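Local coordinates for protein cellobiose 2-epimerase (PDB 5ZIG) that probably catalyses the reversible epimerization of cellobiose to beta-D-glucosyl-(1->4)-D-mannose, at residues Glu166-Thr169 with Thr174-Pro177; Glu178-Gly181 with Pro186-Lys189. One frame throughout, in Å; residues are numbered along the deposited sequence.

Both contacts lie in the long connection between helix 139-156 and helix 191-208 of this mainly helical chain, which has the (alpha/alpha)6-barrel fold of the N-acylglucosamine 2-epimerases. Contact 1 comes first, a hairpin of strands 167-168 and 175-176; its second segment runs directly into contact 2, where the chain turns back on itself before strand 189-190. Their centres are about 11 Å apart, and about 22 Å and about 20 Å, respectively, from the centre of the chain. The two touch directly: Glu166 N probably donates to Pro188 O, and Pro177 CB packs against Ala187 O and Pro188 CA. Hairpin and following loop thus pack against each other between these two barrel helices.

Contact 1. Residues Glu166-Thr169 with Thr174-Pro177; sequences EAFT and TPLP
A short beta hairpin joins Ala167 and Phe168 to Leu176 and Pro175, and together with strand 117-118 it makes a three-stranded antiparallel sheet in which strand 167-168 is central. Ala167 and Leu176 form a hydrogen-bonded pair, with Leu176 N reaching Ala167 O over 2.6 Å in a nearly straight bond (175°). Beyond it, Phe168 and Pro175 are a non-hydrogen-bonded pair, as suits a proline with no N-H to give. Their side chains share one face of the sheet: Pro175 CA sits over the Phe168 ring, 4.0 Å from its centroid, in a CH-pi contact. The ring reaches that place with CG anti to the carbonyl carbon (chi1 -74°), which also brings CE2 to 3.8 Å from Pro175 CB. With an alanine in place of Phe168, Pro175 would probably lose the aromatic surface beneath it, leaving a gap on this face of the hairpin. Ala167 and Leu176 meet on the other face, CB to CB at 4.2 Å. Toward the turn, Thr169 N donates to Thr174 O at 3.0 Å. Thr169 OG1, turned in between its own backbone N and carbonyl carbon (chi1 46°), also hydrogen-bonds Asp171. That same hydroxyl oxygen accepts the backbone N-H of Thr174, with Thr174 N lying 3.1 Å from Thr169 OG1.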
# COMPACT_ATOMS: atom_id res chain seq x y z
N GLU A 166 12.94 9.65 -7.87
CA GLU A 166 12.77 8.73 -6.76
C GLU A 166 12.95 9.42 -5.41
O GLU A 166 12.15 9.21 -4.49
CB GLU A 166 13.77 7.58 -6.91
CG GLU A 166 13.65 6.48 -5.87
CD GLU A 166 12.40 5.65 -6.02
OE1 GLU A 166 11.81 5.63 -7.12
OE2 GLU A 166 12.01 5.01 -5.03
N ALA A 167 13.98 10.25 -5.28
CA ALA A 167 14.35 10.74 -3.97
C ALA A 167 15.21 12.00 -4.13
O ALA A 167 15.72 12.29 -5.21
CB ALA A 167 15.10 9.67 -3.17
N PHE A 168 15.33 12.74 -3.03
CA PHE A 168 16.11 13.97 -3.01
C PHE A 168 16.93 14.04 -1.73
O PHE A 168 16.63 13.40 -0.72
CB PHE A 168 15.20 15.22 -3.12
CG PHE A 168 14.64 15.45 -4.48
CD1 PHE A 168 13.49 14.79 -4.89
CD2 PHE A 168 15.27 16.31 -5.37
CE1 PHE A 168 12.96 15.00 -6.17
CE2 PHE A 168 14.76 16.52 -6.63
CZ PHE A 168 13.61 15.86 -7.04
N THR A 169 18.00 14.84 -1.81
CA THR A 169 18.78 15.22 -0.65
C THR A 169 17.91 15.98 0.35
O THR A 169 16.80 16.43 0.04
CB THR A 169 19.96 16.10 -1.07
OG1 THR A 169 19.51 17.10 -1.99
CG2 THR A 169 21.06 15.27 -1.74
N THR A 174 18.81 18.09 -4.85
CA THR A 174 19.51 17.16 -5.72
C THR A 174 18.75 15.84 -5.80
O THR A 174 18.58 15.17 -4.78
CB THR A 174 20.93 16.92 -5.16
OG1 THR A 174 21.66 18.15 -5.18
CG2 THR A 174 21.67 15.84 -5.96
N PRO A 175 18.24 15.44 -6.97
CA PRO A 175 17.57 14.14 -7.06
C PRO A 175 18.57 13.01 -6.84
O PRO A 175 19.74 13.09 -7.23
CB PRO A 175 16.99 14.12 -8.48
CG PRO A 175 17.74 15.18 -9.24
CD PRO A 175 18.15 16.21 -8.23
N LEU A 176 18.10 11.98 -6.16
CA LEU A 176 18.83 10.75 -5.91
C LEU A 176 18.09 9.58 -6.54
O LEU A 176 16.86 9.50 -6.43
CB LEU A 176 18.98 10.53 -4.40
CG LEU A 176 19.93 11.48 -3.69
CD1 LEU A 176 19.78 11.42 -2.17
CD2 LEU A 176 21.34 11.16 -4.10
N PRO A 177 18.78 8.68 -7.24
CA PRO A 177 18.10 7.54 -7.87
C PRO A 177 18.01 6.34 -6.92
O PRO A 177 18.60 6.32 -5.84
CB PRO A 177 19.00 7.24 -9.08
CG PRO A 177 20.40 7.61 -8.57
CD PRO A 177 20.21 8.77 -7.63
O HOH W 1 16.01 10.06 -9.06

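Contact 2. Residues Glu178-Gly181 with Pro186-Lys189; sequences EPLG and PAPK
The flat groups meeting here are backbone peptides: Glu178 and Ala187 each offer an N-H to the other's carbonyl oxygen, each donor tilted modestly from the carbonyl plane. The Glu178 N to Ala187 O bond is modelled short, at 2.5 Å. Its return partner, Ala187 N to Glu178 O, measures 2.9 Å. This is a single antiparallel bridge, a hydrogen-bonded pair that closes the loop between strands 175-176 and 189-190 on itself, and neither segment continues it as a strand beside the other. Well to one side of the Glu178 carbonyl plane comes the ring of Pro186, whose CB lies 3.3 Å from Glu178 O. Leu180 approaches the peptide N of Ala187 obliquely, with CG 4.0 Å from Ala187 N. Its CG stands anti to the carbonyl carbon (chi1 -45°), and from there the CD2 branch touches the methyl group of Ala187, CD2 to CB 4.0 Å. Of the Glu178 side chain, CB comes near the other segment, 3.6 Å from Ala187 O, while the rest leads off toward Glu166. On the protein side, Leu180 and Ala187 rest on Tyr237 of strand 237-238, and Ala187 and Pro188 touch Met245 of strand 244-245. Lys189, salt-bridged to Asp158 just past helix 139-156, bonds through its backbone to Phe238 and begins strand 189-190, which leads into helix 191-208.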
# COMPACT_ATOMS: atom_id res chain seq x y z
N GLU A 178 17.25 5.34 -7.35
CA GLU A 178 17.01 4.17 -6.51
C GLU A 178 18.11 3.15 -6.69
O GLU A 178 18.34 2.70 -7.83
CB GLU A 178 15.67 3.53 -6.82
CG GLU A 178 15.54 2.16 -6.19
CD GLU A 178 15.48 2.24 -4.68
OE1 GLU A 178 15.10 3.31 -4.15
OE2 GLU A 178 15.79 1.24 -4.01
N PRO A 179 18.76 2.72 -5.64
CA PRO A 179 19.85 1.77 -5.78
C PRO A 179 19.38 0.37 -6.08
O PRO A 179 18.48 -0.07 -5.47
CB PRO A 179 20.52 1.83 -4.42
CG PRO A 179 20.00 3.05 -3.79
CD PRO A 179 18.62 3.16 -4.27
N LEU A 180 19.99 -0.29 -7.04
CA LEU A 180 19.64 -1.62 -7.42
C LEU A 180 20.72 -2.57 -6.98
O LEU A 180 21.23 -2.45 -5.92
CB LEU A 180 19.38 -1.73 -8.91
CG LEU A 180 18.52 -0.67 -9.60
CD1 LEU A 180 18.21 -1.06 -11.01
CD2 LEU A 180 17.25 -0.27 -8.89
N GLY A 181 21.09 -3.50 -7.83
CA GLY A 181 22.07 -4.49 -7.45
C GLY A 181 23.46 -3.98 -7.47
O GLY A 181 23.74 -2.97 -8.02
N PRO A 186 22.11 2.72 -11.00
CA PRO A 186 20.87 2.85 -10.24
C PRO A 186 19.78 3.52 -11.08
O PRO A 186 20.05 4.26 -12.03
CB PRO A 186 21.28 3.72 -9.04
CG PRO A 186 22.51 4.47 -9.50
CD PRO A 186 23.19 3.61 -10.53
N ALA A 187 18.53 3.21 -10.72
CA ALA A 187 17.40 3.67 -11.53
C ALA A 187 16.89 5.02 -11.02
O ALA A 187 16.65 5.16 -9.82
CB ALA A 187 16.27 2.65 -11.50
N PRO A 188 16.76 6.03 -11.88
CA PRO A 188 16.22 7.32 -11.41
C PRO A 188 14.73 7.28 -11.12
O PRO A 188 14.25 8.13 -10.35
CB PRO A 188 16.55 8.29 -12.56
CG PRO A 188 17.60 7.57 -13.41
CD PRO A 188 17.22 6.11 -13.28
N LYS A 189 13.98 6.32 -11.67
CA LYS A 189 12.55 6.21 -11.42
C LYS A 189 12.14 4.75 -11.19
O LYS A 189 12.73 3.82 -11.75
CB LYS A 189 11.76 6.82 -12.58
CG LYS A 189 11.90 8.33 -12.70
CD LYS A 189 11.47 8.84 -14.07
CE LYS A 189 11.62 10.37 -14.13
NZ LYS A 189 11.26 10.95 -15.46